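Local coordinates for cell shape-determining protein MreC (Streptococcus pneumoniae, PDB 2QF4) that helps form and maintain cell shape, probably as part of the elongasome that synthesises peripheral peptidoglycan, at residues A[23-28]-A[61-66]; A[133-138]-A[146-151]. All blocks are in the same frame, centred on the assembly; numbering follows the deposited sequence.

Contact 1: residues A[23-28]-A[61-66]; sequences QELTLD and VNLLTN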
# COMPACT_ATOMS: atom_id res chain seq x y z
N GLN A 23 -11.60 4.89 -6.25
CA GLN A 23 -11.64 5.04 -4.80
C GLN A 23 -10.46 5.85 -4.32
O GLN A 23 -9.32 5.49 -4.53
CB GLN A 23 -11.71 3.68 -4.15
CG GLN A 23 -12.99 2.94 -4.61
CD GLN A 23 -13.07 1.51 -4.20
OE1 GLN A 23 -13.50 0.69 -5.02
NE2 GLN A 23 -12.73 1.20 -3.03
N GLU A 24 -10.78 6.98 -3.72
CA GLU A 24 -9.77 7.96 -3.37
C GLU A 24 -10.28 8.88 -2.31
O GLU A 24 -11.47 9.02 -2.10
CB GLU A 24 -9.36 8.75 -4.61
CG GLU A 24 -10.47 9.57 -5.17
CD GLU A 24 -9.98 10.53 -6.22
OE1 GLU A 24 -9.07 10.20 -7.04
OE2 GLU A 24 -10.58 11.62 -6.27
N LEU A 25 -9.34 9.54 -1.65
CA LEU A 25 -9.61 10.55 -0.64
C LEU A 25 -8.78 11.78 -0.97
O LEU A 25 -7.69 11.70 -1.53
CB LEU A 25 -9.13 10.07 0.78
CG LEU A 25 -9.62 8.75 1.32
CD1 LEU A 25 -8.93 8.47 2.60
CD2 LEU A 25 -11.16 8.81 1.50
N THR A 26 -9.29 12.94 -0.60
CA THR A 26 -8.54 14.20 -0.62
C THR A 26 -8.32 14.66 0.79
O THR A 26 -9.26 14.72 1.60
CB THR A 26 -9.29 15.30 -1.41
OG1 THR A 26 -9.60 14.80 -2.69
CG2 THR A 26 -8.44 16.55 -1.52
N LEU A 27 -7.07 15.01 1.08
CA LEU A 27 -6.64 15.55 2.36
C LEU A 27 -6.38 17.05 2.24
O LEU A 27 -5.97 17.55 1.19
CB LEU A 27 -5.37 14.83 2.84
CG LEU A 27 -5.39 13.33 2.81
CD1 LEU A 27 -4.03 12.78 3.31
CD2 LEU A 27 -6.53 12.81 3.64
N ASP A 28 -6.58 17.75 3.35
CA ASP A 28 -6.43 19.20 3.43
C ASP A 28 -5.02 19.69 3.75
O ASP A 28 -4.89 20.77 4.29
CB ASP A 28 -7.44 19.79 4.40
CG ASP A 28 -7.20 19.42 5.85
OD1 ASP A 28 -6.29 18.63 6.16
OD2 ASP A 28 -7.99 19.94 6.68
N VAL A 61 -5.16 10.79 -2.33
CA VAL A 61 -4.71 9.46 -1.95
C VAL A 61 -5.53 8.43 -2.72
O VAL A 61 -6.76 8.45 -2.67
CB VAL A 61 -4.87 9.23 -0.45
CG1 VAL A 61 -4.60 7.75 -0.06
CG2 VAL A 61 -3.97 10.18 0.33
N ASN A 62 -4.85 7.55 -3.46
CA ASN A 62 -5.46 6.44 -4.17
C ASN A 62 -5.57 5.26 -3.24
O ASN A 62 -4.56 4.80 -2.69
CB ASN A 62 -4.61 6.07 -5.35
CG ASN A 62 -5.34 5.14 -6.27
OD1 ASN A 62 -4.89 4.04 -6.50
ND2 ASN A 62 -6.49 5.56 -6.74
N LEU A 63 -6.79 4.79 -3.02
CA LEU A 63 -6.99 3.75 -2.04
C LEU A 63 -6.56 2.37 -2.58
O LEU A 63 -6.59 2.09 -3.77
CB LEU A 63 -8.45 3.72 -1.54
CG LEU A 63 -8.89 5.00 -0.79
CD1 LEU A 63 -10.37 4.89 -0.41
CD2 LEU A 63 -8.08 5.22 0.48
N LEU A 64 -6.29 1.47 -1.66
CA LEU A 64 -5.88 0.11 -2.02
C LEU A 64 -7.01 -0.77 -2.54
O LEU A 64 -6.75 -1.86 -3.05
CB LEU A 64 -5.28 -0.61 -0.80
CG LEU A 64 -3.95 -0.07 -0.26
CD1 LEU A 64 -3.47 -1.03 0.85
CD2 LEU A 64 -2.88 0.10 -1.34
N THR A 65 -8.25 -0.34 -2.40
CA THR A 65 -9.41 -1.12 -2.82
C THR A 65 -9.81 -0.90 -4.28
O THR A 65 -10.80 -1.45 -4.71
CB THR A 65 -10.56 -0.83 -1.87
OG1 THR A 65 -10.73 0.59 -1.78
CG2 THR A 65 -10.27 -1.41 -0.48
N ASN A 66 -9.01 -0.16 -5.05
CA ASN A 66 -9.24 -0.03 -6.48
C ASN A 66 -8.99 -1.32 -7.23
O ASN A 66 -8.02 -2.03 -7.00
CB ASN A 66 -8.43 1.10 -7.05
CG ASN A 66 -9.03 2.41 -6.68
OD1 ASN A 66 -10.12 2.76 -7.17
ND2 ASN A 66 -8.38 3.14 -5.80
O HOH W 1 -6.48 8.79 -6.88
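Asn-66 meets Gln-23 through two torsions: chi1 -75° sets CG beside its own backbone N, and chi2 -69° turns OD1 and ND2 to the Gln-23 backbone. Gln-23 runs on extended, and chi2 171° carries CD towards Thr-65. Gln-23 NE2 lies a doubtful 2.4 Å from Thr-65 OG1. The Asn-66 amide makes two bonds to one residue. Gln-23 N donates to Asn-66 OD1 at 2.8 Å, in the carbonyl plane and on a lone pair. Asn-66 ND2 returns a bond to Gln-23 O, also 2.8 Å, with the acceptor close to the amide plane. Gln-23 O accepts a second hydrogen bond, from Leu-63 N, at 3.0 Å. Asn-66 ND2 also donates to Leu-63 O, which braces the type I turn from Leu-63 to Asn-66.

Beyond these two amide bonds the strands pair antiparallel. Leu-25 and Val-61 form a hydrogen-bonded pair, with Val-61 N to Leu-25 O at 2.8 Å. Glu-24 and Asn-62 form the next, non-hydrogen-bonded pair. Their side chains share a face, and a water bridges Glu-24 OE1 and Asn-62 ND2.

The other face is apolar. Leu-63 CD2 meets Leu-25 CG at 3.9 Å, the two side chains crossing at about a right angle. Leu-27 CD1 touches Val-61 CG2 at 4.0 Å. Ile-161 and Leu-163 of strand 160-166 and Ile-48 of strand 46-54 add to this packing inside the barrel that holds strands 24-27 and 59-63. The barrel is one of two in this periplasmic domain, whose fold resembles alpha-lytic protease.

The chemistry is split. Leucine and valine fill the barrel side, and a water-linked polar pair lies on the other. Where strand pairing gives out, a buried asparagine side chain takes over, satisfying both the N-H and the C=O of Gln-23.

Contact 2: residues A[133-138]-A[146-151]; sequences VVATTH and EVTVKL. With EDO (1,2-ethanediol), chain D.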
# COMPACT_ATOMS: atom_id res chain seq x y z
N VAL A 133 -1.74 -12.96 4.29
CA VAL A 133 -2.03 -13.77 3.14
C VAL A 133 -3.28 -14.59 3.34
O VAL A 133 -3.48 -15.20 4.40
CB VAL A 133 -0.83 -14.71 2.84
CG1 VAL A 133 -1.19 -15.73 1.78
CG2 VAL A 133 0.40 -13.88 2.43
N VAL A 134 -4.12 -14.62 2.33
CA VAL A 134 -5.22 -15.58 2.20
C VAL A 134 -4.74 -16.82 1.47
O VAL A 134 -4.76 -17.92 2.02
CB VAL A 134 -6.45 -14.93 1.52
CG1 VAL A 134 -7.52 -15.96 1.20
CG2 VAL A 134 -7.00 -13.82 2.38
N ALA A 135 -4.28 -16.66 0.23
CA ALA A 135 -3.86 -17.80 -0.60
C ALA A 135 -3.02 -17.33 -1.76
O ALA A 135 -2.85 -16.14 -1.96
CB ALA A 135 -5.11 -18.58 -1.10
N THR A 136 -2.50 -18.30 -2.49
CA THR A 136 -1.87 -18.03 -3.76
C THR A 136 -2.67 -18.67 -4.88
O THR A 136 -3.38 -19.65 -4.68
CB THR A 136 -0.42 -18.52 -3.83
OG1 THR A 136 -0.40 -19.94 -3.79
CG2 THR A 136 0.41 -17.98 -2.68
N THR A 137 -2.55 -18.11 -6.07
CA THR A 137 -3.16 -18.69 -7.25
C THR A 137 -2.16 -18.58 -8.39
O THR A 137 -1.09 -17.94 -8.28
CB THR A 137 -4.55 -18.08 -7.57
OG1 THR A 137 -5.21 -18.91 -8.54
CG2 THR A 137 -4.45 -16.66 -8.09
N HIS A 138 -2.43 -19.29 -9.48
CA HIS A 138 -1.43 -19.48 -10.54
C HIS A 138 -0.14 -20.01 -9.91
O HIS A 138 0.97 -19.66 -10.30
CB HIS A 138 -1.16 -18.23 -11.36
CG HIS A 138 -2.41 -17.56 -11.88
ND1 HIS A 138 -3.39 -18.25 -12.55
CD2 HIS A 138 -2.85 -16.29 -11.76
CE1 HIS A 138 -4.36 -17.42 -12.87
NE2 HIS A 138 -4.05 -16.22 -12.41
N GLU A 146 0.42 -15.41 -8.07
CA GLU A 146 -0.22 -14.25 -7.47
C GLU A 146 -0.60 -14.59 -6.03
O GLU A 146 -0.87 -15.74 -5.72
CB GLU A 146 -1.49 -13.92 -8.26
CG GLU A 146 -2.38 -12.78 -7.80
CD GLU A 146 -3.75 -12.86 -8.48
OE1 GLU A 146 -3.77 -13.11 -9.71
OE2 GLU A 146 -4.80 -12.79 -7.77
N VAL A 147 -0.62 -13.60 -5.19
CA VAL A 147 -1.02 -13.74 -3.80
C VAL A 147 -2.22 -12.88 -3.55
O VAL A 147 -2.25 -11.71 -3.96
CB VAL A 147 0.11 -13.35 -2.82
CG1 VAL A 147 -0.24 -13.71 -1.39
CG2 VAL A 147 1.42 -13.99 -3.22
N THR A 148 -3.21 -13.40 -2.82
CA THR A 148 -4.32 -12.61 -2.32
C THR A 148 -4.16 -12.37 -0.83
O THR A 148 -3.70 -13.27 -0.09
CB THR A 148 -5.69 -13.22 -2.67
OG1 THR A 148 -5.80 -14.55 -2.18
CG2 THR A 148 -5.93 -13.20 -4.20
N VAL A 149 -4.50 -11.16 -0.40
CA VAL A 149 -4.23 -10.67 0.92
C VAL A 149 -5.47 -9.99 1.52
O VAL A 149 -6.14 -9.20 0.87
CB VAL A 149 -3.05 -9.67 0.87
CG1 VAL A 149 -2.81 -8.92 2.19
CG2 VAL A 149 -1.76 -10.38 0.43
N LYS A 150 -5.72 -10.30 2.78
CA LYS A 150 -6.78 -9.63 3.54
C LYS A 150 -6.17 -8.40 4.20
O LYS A 150 -5.28 -8.51 5.02
CB LYS A 150 -7.35 -10.57 4.60
CG LYS A 150 -8.45 -9.94 5.41
CD LYS A 150 -9.01 -10.84 6.46
CE LYS A 150 -10.36 -10.33 6.98
NZ LYS A 150 -11.02 -11.31 7.85
N LEU A 151 -6.70 -7.24 3.85
CA LEU A 151 -6.21 -5.97 4.40
C LEU A 151 -6.47 -5.85 5.87
O LEU A 151 -7.54 -6.21 6.34
CB LEU A 151 -6.87 -4.80 3.65
CG LEU A 151 -6.49 -4.64 2.17
CD1 LEU A 151 -7.36 -3.62 1.47
CD2 LEU A 151 -5.02 -4.26 2.06
C1 EDO D . -2.79 -22.93 -9.28
O1 EDO D . -2.87 -22.28 -8.03
C2 EDO D . -3.97 -22.64 -10.15
O2 EDO D . -4.28 -21.31 -10.37
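Val-134 N donates to Thr-148 O at 2.8 Å, the shortest of the backbone bonds between the strands. Ala-135 N points to the same oxygen, but that bond is weak at 3.5 Å. Two consecutive residues thus face Thr-148, which is a classic beta bulge. Thr-148 N answers with a bond to Ala-135 O at 2.9 Å. Further along, Thr-137 and Glu-146 form a hydrogen-bonded pair, with Thr-137 N to Glu-146 O at 2.9 Å and Glu-146 N to Thr-137 O. Just past the strand, His-138 N donates to O2 of a bound 1,2-ethanediol, probably from the crystallisation liquor. Ser-139 OG bonds the same molecule and also Thr-136 OG1.

Outward from the backbone, one face carries Thr-137, Glu-146 and Thr-148. Glu-146 has CG anti to its backbone N (chi1 177°) and stays extended, side by side with Thr-137. Its CD lies 3.9 Å from Thr-137 CG2. The same methyl sits over one face of the His-138 ring, towards the rim. The ring and the Glu-146 carboxylate are steeply turned, their planes 69° apart. On the bulge, Val-134 CG2 reaches Lys-150 CB at 4.0 Å.

On the opposite face the valines are buried, while Thr-136 stays partly exposed. Val-133 CG2 meets Val-147 CG1 at 3.9 Å, crossing at about a right angle, and both pack on Ile-77 of strand 74-79. Val-149 adds to this side through Val-115.

The two strands form a beta hairpin in the second barrel of the domain. Valines line its inner side, while the outer side mixes methyls with polar groups. His-138 NE2 lies 4.1 Å from Glu-146 OE1, not a salt bridge, though the carboxylate would probably favour a protonated imidazole. The bulge shifts the register by one residue without breaking the valine packing.

The two contacts hold different barrels of the same periplasmic domain. Contact 1 pairs strands distant in sequence, whereas contact 2 joins the arms of one hairpin. Their centres lie about 22 Å apart, yet they touch where Leu-64 CD1 packs on Leu-151 CD2 at 3.8 Å. Thr-65 CG2 also approaches Leu-151. Both are partly buried, with apolar side chains towards a barrel interior. Contact 1 lies nearer the centre of the chain, and none of its touching residues is fully exposed. Contact 2 is more superficial. A buried side-chain amide near the barrel junction marks contact 1; methyls and charged groups on a more exposed surface mark contact 2.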